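Long-range contacts in USG-1 protein homolog (Pseudomonas aeruginosa, PDB 2HJS), which probably acts as an NAD- or NADP-dependent oxidoreductase of the aspartate-semialdehyde dehydrogenase family, although its own substrate and reaction are not established: residues L71-A76 against S94-S99; R87-G92 against A123-L128; L156-S161 against D246-T251; N198-V203 against C237-V242; V258-V263 against G297-G302. All coordinates share one frame; numbering follows the deposited sequence.

Contact 1 (L71-A76 against S94-S99); sequences LAFFAA and SVIDLS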
# COMPACT_ATOMS: atom_id res chain seq x y z
N LEU A 71 -28.36 -6.06 26.54
CA LEU A 71 -27.35 -6.11 25.46
C LEU A 71 -26.17 -5.15 25.77
O LEU A 71 -26.41 -4.05 26.28
CB LEU A 71 -27.98 -5.73 24.10
CG LEU A 71 -27.08 -5.65 22.84
CD1 LEU A 71 -26.43 -7.02 22.47
CD2 LEU A 71 -27.89 -5.14 21.64
N ALA A 72 -24.92 -5.58 25.46
CA ALA A 72 -23.72 -4.76 25.69
C ALA A 72 -22.81 -4.80 24.47
O ALA A 72 -22.47 -5.87 23.95
CB ALA A 72 -22.96 -5.19 26.92
N PHE A 73 -22.42 -3.61 24.02
CA PHE A 73 -21.39 -3.48 23.01
C PHE A 73 -20.08 -3.22 23.72
O PHE A 73 -19.97 -2.22 24.44
CB PHE A 73 -21.71 -2.30 22.11
CG PHE A 73 -22.98 -2.48 21.31
CD1 PHE A 73 -22.96 -3.17 20.09
CD2 PHE A 73 -24.19 -1.94 21.78
CE1 PHE A 73 -24.13 -3.32 19.34
CE2 PHE A 73 -25.38 -2.10 21.03
CZ PHE A 73 -25.35 -2.78 19.80
N PHE A 74 -19.11 -4.12 23.55
CA PHE A 74 -17.79 -3.93 24.11
C PHE A 74 -16.86 -3.35 23.04
O PHE A 74 -16.38 -4.07 22.17
CB PHE A 74 -17.23 -5.25 24.67
CG PHE A 74 -17.66 -5.56 26.09
CD1 PHE A 74 -18.99 -5.87 26.39
CD2 PHE A 74 -16.73 -5.56 27.13
CE1 PHE A 74 -19.39 -6.15 27.72
CE2 PHE A 74 -17.11 -5.85 28.44
CZ PHE A 74 -18.44 -6.13 28.74
N ALA A 75 -16.65 -2.05 23.10
CA ALA A 75 -15.81 -1.33 22.16
C ALA A 75 -14.60 -0.75 22.89
O ALA A 75 -14.10 0.32 22.54
CB ALA A 75 -16.63 -0.20 21.49
N ALA A 76 -14.13 -1.45 23.93
CA ALA A 76 -12.98 -0.99 24.72
C ALA A 76 -11.72 -1.83 24.43
O ALA A 76 -11.75 -2.71 23.58
CB ALA A 76 -13.32 -1.03 26.21
N SER A 94 -26.44 -10.08 26.67
CA SER A 94 -25.84 -10.55 25.44
C SER A 94 -24.70 -9.59 25.10
O SER A 94 -24.81 -8.38 25.30
CB SER A 94 -26.86 -10.54 24.31
OG SER A 94 -27.70 -11.68 24.35
N VAL A 95 -23.60 -10.12 24.59
CA VAL A 95 -22.42 -9.30 24.39
C VAL A 95 -22.00 -9.32 22.96
O VAL A 95 -21.88 -10.39 22.35
CB VAL A 95 -21.26 -9.75 25.31
CG1 VAL A 95 -19.98 -8.98 25.01
CG2 VAL A 95 -21.65 -9.59 26.76
N ILE A 96 -21.77 -8.13 22.41
CA ILE A 96 -21.07 -8.03 21.14
C ILE A 96 -19.71 -7.36 21.40
O ILE A 96 -19.66 -6.19 21.76
CB ILE A 96 -21.88 -7.25 20.10
CG1 ILE A 96 -23.14 -8.03 19.72
CG2 ILE A 96 -21.04 -6.98 18.81
CD1 ILE A 96 -24.21 -7.11 19.18
N ASP A 97 -18.63 -8.13 21.23
CA ASP A 97 -17.30 -7.65 21.56
C ASP A 97 -16.52 -7.27 20.31
O ASP A 97 -16.26 -8.11 19.47
CB ASP A 97 -16.55 -8.75 22.33
CG ASP A 97 -15.10 -8.35 22.66
OD1 ASP A 97 -14.78 -7.14 22.69
OD2 ASP A 97 -14.27 -9.27 22.89
N LEU A 98 -16.15 -6.00 20.18
CA LEU A 98 -15.48 -5.53 18.98
C LEU A 98 -13.95 -5.73 19.05
O LEU A 98 -13.27 -5.51 18.07
CB LEU A 98 -15.82 -4.07 18.71
CG LEU A 98 -17.28 -3.70 18.31
CD1 LEU A 98 -18.34 -3.75 19.47
CD2 LEU A 98 -17.31 -2.34 17.73
N SER A 99 -13.42 -6.15 20.20
CA SER A 99 -11.97 -6.22 20.40
C SER A 99 -11.41 -7.57 19.94
O SER A 99 -10.21 -7.72 19.81
CB SER A 99 -11.65 -6.01 21.87
OG SER A 99 -12.08 -7.13 22.61
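The phenyl rings of Phe73 and Phe74 stand on opposite faces of the sheet, and each meets a branched aliphatic side chain of strand 94-97. Phe73 lies beside Ile96 with both side chains pointing the same way, its CE1 3.8 Å from Ile96 CD1. Leu71 CD1 reaches the same methyl, and these three side chains make an apolar cluster that suits burial under Leu22 and Leu26 of helix 17-28 and Leu333 of helix 317-336. Across the sheet, Phe74 CD1 rests 3.5 Å from Val95 CG1, and the ring also touches His84 of helix 78-90.

Between these layers runs a parallel ladder. Ala72 and Phe74 use both N and O toward 94-99, from the bond of Ala72 N to Ser94 O to that of Leu98 N to Phe74 O, each 2.8 Å. Leu71 and Phe73 turn theirs to the other side, to Asn8, Ala10 and Val12 on or just before strand 9-12.

Where the strand ends, Asp97 binds the residues that follow it. Its OD1 takes Ser99 OG at 2.7 Å on the syn lone pair and Ser99 N at 3.0 Å from above the carboxylate plane, the latter forming an Asx turn. Ser81 OG holds OD2. Strand 71-74, helix 78-90 and strand 94-97 form the beta-alpha-beta crossover characteristic of Rossmann-type NAD-binding domains.

Contact 2 (R87-G92 against A123-L128); sequences RARAAG and AAPFLL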
# COMPACT_ATOMS: atom_id res chain seq x y z
N ARG A 87 -18.29 -12.54 32.28
CA ARG A 87 -19.05 -12.15 33.49
C ARG A 87 -20.36 -11.44 33.13
O ARG A 87 -21.41 -11.77 33.68
CB ARG A 87 -18.21 -11.29 34.44
CG ARG A 87 -17.23 -12.11 35.30
CD ARG A 87 -16.12 -11.27 35.98
NE ARG A 87 -16.59 -9.94 36.38
CZ ARG A 87 -17.22 -9.65 37.53
NH1 ARG A 87 -17.58 -8.38 37.75
NH2 ARG A 87 -17.50 -10.59 38.45
N ALA A 88 -20.31 -10.52 32.17
CA ALA A 88 -21.52 -9.86 31.68
C ALA A 88 -22.54 -10.82 31.09
O ALA A 88 -23.75 -10.64 31.30
CB ALA A 88 -21.18 -8.76 30.66
N ARG A 89 -22.07 -11.82 30.33
CA ARG A 89 -22.98 -12.78 29.71
C ARG A 89 -23.64 -13.67 30.78
O ARG A 89 -24.85 -13.98 30.69
CB ARG A 89 -22.34 -13.62 28.59
CG ARG A 89 -23.00 -14.95 28.47
CD ARG A 89 -23.11 -15.54 27.11
NE ARG A 89 -22.07 -16.53 26.91
CZ ARG A 89 -22.04 -17.44 25.94
NH1 ARG A 89 -23.04 -17.58 25.07
NH2 ARG A 89 -21.02 -18.26 25.88
N ALA A 90 -22.87 -14.04 31.81
CA ALA A 90 -23.39 -14.87 32.89
C ALA A 90 -24.55 -14.13 33.55
O ALA A 90 -25.49 -14.77 34.07
CB ALA A 90 -22.29 -15.15 33.90
N ALA A 91 -24.49 -12.78 33.51
CA ALA A 91 -25.45 -11.90 34.19
C ALA A 91 -26.74 -11.75 33.35
O ALA A 91 -27.83 -11.11 33.83
CB ALA A 91 -24.80 -10.55 34.55
N GLY A 92 -26.65 -12.30 32.12
CA GLY A 92 -27.89 -12.43 31.29
C GLY A 92 -27.81 -11.50 30.11
O GLY A 92 -28.69 -11.48 29.23
N ALA A 123 -27.30 -20.21 21.84
CA ALA A 123 -28.46 -19.87 22.63
C ALA A 123 -28.25 -18.57 23.39
O ALA A 123 -27.17 -18.33 23.91
CB ALA A 123 -28.83 -21.00 23.60
N ALA A 124 -29.28 -17.73 23.43
CA ALA A 124 -29.29 -16.48 24.19
C ALA A 124 -29.22 -16.75 25.70
O ALA A 124 -29.88 -17.65 26.18
CB ALA A 124 -30.57 -15.72 23.87
N PRO A 125 -28.45 -15.93 26.46
CA PRO A 125 -27.58 -14.78 26.09
C PRO A 125 -26.40 -15.08 25.14
O PRO A 125 -25.68 -16.06 25.31
CB PRO A 125 -27.06 -14.27 27.44
CG PRO A 125 -27.38 -15.38 28.45
CD PRO A 125 -28.54 -16.15 27.93
N PHE A 126 -26.21 -14.22 24.14
CA PHE A 126 -25.18 -14.41 23.14
C PHE A 126 -23.85 -13.83 23.61
O PHE A 126 -23.79 -12.95 24.47
CB PHE A 126 -25.61 -13.82 21.79
CG PHE A 126 -26.90 -14.40 21.24
CD1 PHE A 126 -26.89 -15.52 20.42
CD2 PHE A 126 -28.14 -13.82 21.55
CE1 PHE A 126 -28.07 -16.05 19.91
CE2 PHE A 126 -29.34 -14.35 21.05
CZ PHE A 126 -29.30 -15.47 20.23
N LEU A 127 -22.76 -14.37 23.07
CA LEU A 127 -21.46 -13.77 23.24
C LEU A 127 -20.71 -13.89 21.91
O LEU A 127 -20.21 -14.96 21.55
CB LEU A 127 -20.70 -14.39 24.42
CG LEU A 127 -19.22 -14.04 24.59
CD1 LEU A 127 -18.99 -12.53 24.70
CD2 LEU A 127 -18.62 -14.77 25.79
N LEU A 128 -20.66 -12.78 21.18
CA LEU A 128 -20.19 -12.79 19.81
C LEU A 128 -19.14 -11.75 19.65
O LEU A 128 -19.12 -10.77 20.40
CB LEU A 128 -21.34 -12.44 18.85
CG LEU A 128 -22.62 -13.24 19.09
CD1 LEU A 128 -23.81 -12.52 18.48
CD2 LEU A 128 -22.47 -14.66 18.54
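Arg89 sets its CG anti to its own backbone N (chi1 152°); the chain then bends at chi2 and chi3, and the guanidinium comes to lie against Pro125 and Leu127. The helix it leaves, 78-90, is the connecting limb of a beta-alpha-beta unit in the Rossmann-type domain, and strand 127-129 is the outermost on its side of the sheet. The contact thus fastens the carboxyl end of the helix to the approach to that edge strand.

Arginine suits this place because its flat tip offers two things at once, a face for an aliphatic carbon and an in-plane N-H for a carbonyl. Leu127 crosses it at about a right angle and lays CB over one face of the guanidinium, 3.6 Å from Arg89 NE and displaced toward the rim. At the edge, Arg89 NH1 gives a nearly straight hydrogen bond (170°) to Pro125 O, 3.1 Å away and in the plane of both groups.

The helix closes in a Schellman motif, with Gly92 N bonded to Arg89 O at 2.8 Å. Gly92 has a positive phi of 111°, a conformation in which a side chain would crowd the preceding carbonyl oxygen. On the other segment a cis peptide bond precedes Pro125, whose ring faces the helix terminus; just beyond it, Ser94 OG bonds Phe126 N. Pro125 CB packs 3.7 Å from Gly92 O, while Pro125 CG lies 3.7 Å from Arg89 O.

Contact 3 (L156-S161 against D246-T251); sequences LTACLS and DSLSVT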
# COMPACT_ATOMS: atom_id res chain seq x y z
N LEU A 156 -4.19 -9.93 0.03
CA LEU A 156 -4.59 -8.65 0.58
C LEU A 156 -3.38 -7.83 0.99
O LEU A 156 -2.54 -8.29 1.76
CB LEU A 156 -5.53 -8.84 1.77
CG LEU A 156 -5.84 -7.63 2.66
CD1 LEU A 156 -6.67 -6.55 1.91
CD2 LEU A 156 -6.56 -8.10 3.91
N THR A 157 -3.28 -6.61 0.47
CA THR A 157 -2.37 -5.61 1.01
C THR A 157 -3.24 -4.51 1.60
O THR A 157 -3.92 -3.79 0.87
CB THR A 157 -1.45 -5.01 -0.06
OG1 THR A 157 -0.69 -6.05 -0.68
CG2 THR A 157 -0.48 -3.99 0.57
N ALA A 158 -3.22 -4.37 2.92
CA ALA A 158 -4.07 -3.39 3.57
C ALA A 158 -3.24 -2.20 4.00
O ALA A 158 -2.26 -2.36 4.71
CB ALA A 158 -4.75 -4.03 4.79
N CYS A 159 -3.61 -1.01 3.54
CA CYS A 159 -2.94 0.23 3.95
C CYS A 159 -3.79 0.90 5.00
O CYS A 159 -4.89 1.41 4.72
CB CYS A 159 -2.74 1.15 2.76
SG CYS A 159 -1.70 0.37 1.48
N LEU A 160 -3.28 0.87 6.23
CA LEU A 160 -4.05 1.28 7.40
C LEU A 160 -3.73 2.74 7.72
O LEU A 160 -2.57 3.15 7.64
CB LEU A 160 -3.69 0.40 8.60
CG LEU A 160 -4.50 -0.89 8.84
CD1 LEU A 160 -4.49 -1.78 7.67
CD2 LEU A 160 -3.99 -1.68 10.08
N SER A 161 -4.75 3.51 8.07
CA SER A 161 -4.57 4.87 8.57
C SER A 161 -4.12 4.84 10.03
O SER A 161 -4.27 3.81 10.70
CB SER A 161 -5.90 5.60 8.50
OG SER A 161 -6.81 5.06 9.45
N ASP A 246 -9.60 2.67 5.96
CA ASP A 246 -8.79 1.56 5.44
C ASP A 246 -8.80 1.60 3.92
O ASP A 246 -9.85 1.83 3.34
CB ASP A 246 -9.37 0.21 5.87
CG ASP A 246 -9.32 0.00 7.36
OD1 ASP A 246 -8.34 0.46 8.03
OD2 ASP A 246 -10.26 -0.63 7.87
N SER A 247 -7.64 1.41 3.28
CA SER A 247 -7.52 1.29 1.83
C SER A 247 -6.96 -0.11 1.50
O SER A 247 -5.84 -0.42 1.87
CB SER A 247 -6.57 2.37 1.27
OG SER A 247 -7.00 3.67 1.66
N LEU A 248 -7.73 -0.94 0.81
CA LEU A 248 -7.33 -2.33 0.60
C LEU A 248 -7.10 -2.63 -0.87
O LEU A 248 -7.93 -2.28 -1.70
CB LEU A 248 -8.41 -3.30 1.13
CG LEU A 248 -9.03 -3.03 2.51
CD1 LEU A 248 -10.04 -4.13 2.85
CD2 LEU A 248 -7.93 -2.96 3.58
N SER A 249 -5.99 -3.29 -1.18
CA SER A 249 -5.75 -3.79 -2.52
C SER A 249 -5.81 -5.31 -2.49
O SER A 249 -5.03 -5.97 -1.82
CB SER A 249 -4.41 -3.29 -3.05
OG SER A 249 -4.16 -3.88 -4.31
N VAL A 250 -6.79 -5.86 -3.21
CA VAL A 250 -7.11 -7.28 -3.17
C VAL A 250 -6.86 -7.90 -4.54
O VAL A 250 -7.17 -7.29 -5.55
CB VAL A 250 -8.61 -7.45 -2.75
CG1 VAL A 250 -9.02 -8.93 -2.70
CG2 VAL A 250 -8.89 -6.76 -1.36
N THR A 251 -6.27 -9.10 -4.56
CA THR A 251 -6.16 -9.92 -5.78
C THR A 251 -6.78 -11.28 -5.52
O THR A 251 -6.39 -11.98 -4.58
CB THR A 251 -4.71 -10.16 -6.20
OG1 THR A 251 -4.01 -8.93 -6.16
CG2 THR A 251 -4.63 -10.74 -7.63
O HOH W 1 -6.11 4.07 4.25
O HOH W 2 -7.28 2.39 9.16
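Leu248 meets strand 151-160 through its CB and one of its methyls. Its CB lies 3.8 Å from Leu156 CD1. CG stands anti to the carbonyl carbon (chi1 -46°), and beyond it CD2 settles 3.6 Å from Ala158 CB. Alanine suits that place, since its single methyl accepts a leucine branch from the facing, non-hydrogen-bonded residue. Leu156 CD1 also meets Val250 CG2, continuing the apolar row.

The backbones are antiparallel. Thr157 pairs with Ser249 through two almost straight bonds, Thr157 N to Ser249 O and the reverse, both 3.0 Å. Cys159 and Ser247 form the next hydrogen-bonded pair, and there a water accepts from Ser247 OG at 2.8 Å and donates to Cys159 O.

Thr157, Cys159, Ser247 and Ser249 share the other face, which meets the second subunit: Thr157 OG1 bonds its counterpart in that chain, and Ser247 packs on Leu199 of the second subunit. Strands 233-239 and 308-315 flank the pair in the sheet, while helix 133-145 lies against the leucine face, with Val134 on Leu160 and Leu138 on Val250.

Contact 4 (N198-V203 against C237-V242); sequences NLLAQV and CIQAPV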
# COMPACT_ATOMS: atom_id res chain seq x y z
N ASN A 198 5.70 8.71 5.63
CA ASN A 198 6.45 7.45 5.62
C ASN A 198 5.49 6.28 5.51
O ASN A 198 4.34 6.41 5.87
CB ASN A 198 7.30 7.31 6.89
CG ASN A 198 8.57 6.50 6.66
OD1 ASN A 198 8.88 6.15 5.53
ND2 ASN A 198 9.32 6.23 7.72
N LEU A 199 5.95 5.14 5.00
CA LEU A 199 5.13 3.92 4.99
C LEU A 199 5.82 2.88 5.86
O LEU A 199 6.99 2.56 5.62
CB LEU A 199 4.91 3.38 3.56
CG LEU A 199 3.94 4.22 2.70
CD1 LEU A 199 4.23 3.99 1.23
CD2 LEU A 199 2.48 3.96 2.99
N LEU A 200 5.13 2.41 6.91
CA LEU A 200 5.74 1.39 7.76
C LEU A 200 5.39 0.01 7.22
O LEU A 200 4.26 -0.23 6.82
CB LEU A 200 5.30 1.53 9.22
CG LEU A 200 5.31 2.93 9.85
CD1 LEU A 200 4.99 2.81 11.35
CD2 LEU A 200 6.64 3.64 9.61
N ALA A 201 6.36 -0.90 7.22
CA ALA A 201 6.15 -2.23 6.64
C ALA A 201 5.14 -3.09 7.39
O ALA A 201 4.58 -4.02 6.81
CB ALA A 201 7.51 -2.97 6.53
N GLN A 202 4.95 -2.81 8.68
CA GLN A 202 4.11 -3.60 9.55
C GLN A 202 3.44 -2.68 10.55
O GLN A 202 3.92 -1.56 10.79
CB GLN A 202 4.94 -4.65 10.33
CG GLN A 202 5.91 -4.07 11.32
CD GLN A 202 7.13 -4.97 11.54
OE1 GLN A 202 7.63 -5.60 10.61
NE2 GLN A 202 7.59 -5.03 12.77
N VAL A 203 2.34 -3.16 11.14
CA VAL A 203 1.65 -2.44 12.23
C VAL A 203 1.94 -3.18 13.57
O VAL A 203 1.38 -4.23 13.85
CB VAL A 203 0.14 -2.33 11.92
CG1 VAL A 203 -0.63 -1.68 13.07
CG2 VAL A 203 -0.09 -1.57 10.61
N CYS A 237 -0.36 -5.93 6.36
CA CYS A 237 -0.87 -4.63 6.80
C CYS A 237 0.26 -3.63 6.93
O CYS A 237 1.21 -3.82 7.70
CB CYS A 237 -1.64 -4.74 8.12
SG CYS A 237 -3.13 -5.71 7.94
N ILE A 238 0.11 -2.54 6.19
CA ILE A 238 1.10 -1.48 6.12
C ILE A 238 0.50 -0.28 6.85
O ILE A 238 -0.72 -0.09 6.83
CB ILE A 238 1.35 -1.15 4.64
CG1 ILE A 238 2.18 -2.25 4.00
CG2 ILE A 238 2.04 0.21 4.43
CD1 ILE A 238 1.95 -2.24 2.49
N GLN A 239 1.35 0.51 7.49
CA GLN A 239 0.89 1.73 8.13
C GLN A 239 1.14 2.93 7.21
O GLN A 239 2.29 3.24 6.89
CB GLN A 239 1.68 1.95 9.42
CG GLN A 239 1.21 3.15 10.20
CD GLN A 239 0.10 2.77 11.09
OE1 GLN A 239 0.32 2.11 12.11
NE2 GLN A 239 -1.12 3.15 10.71
N ALA A 240 0.07 3.61 6.78
CA ALA A 240 0.21 4.75 5.86
C ALA A 240 0.10 6.07 6.61
O ALA A 240 -0.56 6.13 7.66
CB ALA A 240 -0.87 4.68 4.75
N PRO A 241 0.76 7.13 6.10
CA PRO A 241 0.58 8.40 6.81
C PRO A 241 -0.76 9.06 6.42
O PRO A 241 -0.80 10.09 5.74
CB PRO A 241 1.78 9.22 6.35
CG PRO A 241 2.07 8.69 4.93
CD PRO A 241 1.63 7.26 4.91
N VAL A 242 -1.86 8.41 6.81
CA VAL A 242 -3.20 8.96 6.55
C VAL A 242 -3.97 8.92 7.85
O VAL A 242 -3.68 8.09 8.71
CB VAL A 242 -3.94 8.30 5.30
CG1 VAL A 242 -2.97 7.69 4.27
CG2 VAL A 242 -4.99 7.35 5.66
O HOH W 3 1.30 -5.46 9.91
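Cys237 O is joined to Val203 N by one water, which donates to the carbonyl and accepts from the amide, each at 2.8 Å. Gln202 CA adds a CH...O contact to the same oxygen at 3.4 Å. The water thus bridges a place where the two segments are too far apart for a direct bond, Val203 N being 3.7 Å from Cys237 O.

Further along, Leu200 and Gln239 form a single antiparallel, hydrogen-bonded bridge: Leu200 N donates to Gln239 O at 3.0 Å and Gln239 N returns to Leu200 O. Their side chains run side by side in the same direction, CB to CB 3.6 Å. Gln239 sends CG anti to its backbone N (chi1 -176°), and after the bend at chi2 its OE1 sits 4.0 Å from both methyls of Val203, whose side chain it crosses at about a right angle. Glutamine serves both surroundings here: its methylenes pack on Leu200, while its NE2 makes weak bonds to Leu160 O and Ser161 O.

Leu199 CD2 reaches Ile238, Ala240 and Pro241, lying 3.7 Å from Ala240 CA. Pro241 then turns the chain as the centre of an inverse gamma turn.

The second subunit meets the loop: Ala201 O accepts from Arg298 NH1 of that chain, and Gln202 NE2 donates to its Gly279 O. A loop bridged to strand 233-239, an outermost strand of its sheet, here forms part of the subunit interface of the dimerisation domain.

Contact 5 (V258-V263 against G297-G302); sequences VDLAAV and GRVRAG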
# COMPACT_ATOMS: atom_id res chain seq x y z
N VAL A 258 -12.65 -14.67 -15.05
CA VAL A 258 -13.62 -13.87 -14.31
C VAL A 258 -14.47 -13.03 -15.26
O VAL A 258 -13.94 -12.32 -16.12
CB VAL A 258 -12.93 -12.96 -13.26
CG1 VAL A 258 -13.95 -12.13 -12.50
CG2 VAL A 258 -12.13 -13.79 -12.27
N ASP A 259 -15.79 -13.14 -15.10
CA ASP A 259 -16.75 -12.26 -15.76
C ASP A 259 -16.75 -10.96 -14.98
O ASP A 259 -17.41 -10.85 -13.95
CB ASP A 259 -18.15 -12.89 -15.71
CG ASP A 259 -19.18 -12.17 -16.61
OD1 ASP A 259 -18.90 -11.06 -17.13
OD2 ASP A 259 -20.29 -12.75 -16.81
N LEU A 260 -15.98 -9.99 -15.46
CA LEU A 260 -15.83 -8.70 -14.80
C LEU A 260 -17.17 -7.94 -14.68
O LEU A 260 -17.49 -7.41 -13.63
CB LEU A 260 -14.77 -7.85 -15.52
CG LEU A 260 -13.35 -8.42 -15.53
CD1 LEU A 260 -12.40 -7.56 -16.37
CD2 LEU A 260 -12.80 -8.64 -14.13
N ALA A 261 -17.94 -7.90 -15.76
CA ALA A 261 -19.27 -7.30 -15.74
C ALA A 261 -20.16 -7.85 -14.61
O ALA A 261 -20.87 -7.09 -13.95
CB ALA A 261 -19.97 -7.48 -17.09
N ALA A 262 -20.11 -9.16 -14.39
CA ALA A 262 -20.90 -9.82 -13.34
C ALA A 262 -20.43 -9.41 -11.94
O ALA A 262 -21.24 -9.19 -11.04
CB ALA A 262 -20.85 -11.34 -13.50
N VAL A 263 -19.11 -9.29 -11.78
CA VAL A 263 -18.52 -8.81 -10.54
C VAL A 263 -19.04 -7.40 -10.19
O VAL A 263 -19.52 -7.17 -9.07
CB VAL A 263 -16.96 -8.80 -10.63
CG1 VAL A 263 -16.36 -8.07 -9.43
CG2 VAL A 263 -16.41 -10.21 -10.72
N GLY A 297 -13.62 -0.14 -6.13
CA GLY A 297 -13.27 0.21 -7.50
C GLY A 297 -12.12 -0.59 -8.09
O GLY A 297 -11.64 -1.57 -7.49
N ARG A 298 -11.70 -0.18 -9.29
CA ARG A 298 -10.58 -0.73 -10.04
C ARG A 298 -10.76 -2.21 -10.32
O ARG A 298 -9.79 -2.97 -10.32
CB ARG A 298 -9.22 -0.45 -9.35
CG ARG A 298 -8.85 1.03 -9.19
CD ARG A 298 -7.35 1.22 -9.29
NE ARG A 298 -6.84 0.75 -10.58
CZ ARG A 298 -5.59 0.41 -10.84
NH1 ARG A 298 -4.65 0.52 -9.90
NH2 ARG A 298 -5.27 -0.01 -12.07
N VAL A 299 -12.01 -2.62 -10.54
CA VAL A 299 -12.30 -4.02 -10.86
C VAL A 299 -11.74 -4.30 -12.24
O VAL A 299 -12.14 -3.67 -13.20
CB VAL A 299 -13.82 -4.32 -10.82
CG1 VAL A 299 -14.12 -5.76 -11.36
CG2 VAL A 299 -14.37 -4.13 -9.42
N ARG A 300 -10.79 -5.21 -12.32
CA ARG A 300 -10.12 -5.53 -13.59
C ARG A 300 -9.50 -6.93 -13.52
O ARG A 300 -9.33 -7.47 -12.43
CB ARG A 300 -9.00 -4.50 -13.87
CG ARG A 300 -7.91 -4.51 -12.79
CD ARG A 300 -7.06 -3.25 -12.85
NE ARG A 300 -5.82 -3.37 -12.06
CZ ARG A 300 -5.74 -3.21 -10.73
NH1 ARG A 300 -6.83 -2.96 -10.00
NH2 ARG A 300 -4.57 -3.32 -10.12
N ALA A 301 -9.18 -7.49 -14.68
CA ALA A 301 -8.46 -8.74 -14.72
C ALA A 301 -6.94 -8.49 -14.69
O ALA A 301 -6.49 -7.35 -14.84
CB ALA A 301 -8.83 -9.52 -15.96
N GLY A 302 -6.18 -9.57 -14.50
CA GLY A 302 -4.72 -9.53 -14.64
C GLY A 302 -4.39 -9.14 -16.07
O GLY A 302 -5.19 -9.37 -17.00
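Leu260 overlaps the backbone of strand 294-301 where Arg300 passes into Ala301. Its two methyls rest together on one side of that peptide: CD1 lies 3.6 Å from Ala301 N, and CD2 is 3.8 Å from Arg300 C. CD1 also touches Ala301 CB at 4.1 Å. Ala301 is small enough for a leucine to come down onto the main chain itself, and Val309 of the adjoining strand adds to the same apolar patch.

One turn further along the helix, Val263 crosses Val299 at a slant, CG1 to CG1 3.8 Å. Val263 has CG1 anti to its backbone N (chi1 170°), which directs that methyl to the strand; Thr264 and Leu267 of the same helix also touch Val299. No hydrogen bond joins the two segments: the side chains meet through aliphatic groups, and Leu260 rests on the peptide as well.

Arg300 departs from the other side of its strand. Its NH1 bonds Arg298 O at 3.0 Å, on a lone pair and in the planes of both groups. The guanidiniums of these two arginines overlap, Arg300 CZ lying 3.5 Å above the plane of Arg298. Two such charges would be expected to repel, but Arg298 forms a salt bridge with Glu215 of the second subunit. Helix on one side and partner chain on the other is the layered alpha/beta arrangement of this dimerisation domain.

How the contacts relate
Contacts 1 and 2 belong to the Rossmann-type domain: helix 78-90 of contact 2 connects the two strands of contact 1, and strand 127-129 lies next to 94-97. Contact 1 is a buried parallel ladder, whereas contact 2, about 11 Å away between centres, is a partly exposed brace at the sheet's rim that relies on one arginine. The other three lie in the dimerisation domain, on the far side of the chain's centre. Contacts 3 and 4 are buried and meet directly, because strands 151-160 and 233-239 are neighbours; waters supplement their backbone bonds. Contact 5 packs helix 260-269 on the same sheet, partly exposed and without hydrogen bonds. Contacts 3, 4 and 5 touch the second subunit; contacts 1 and 2 do not.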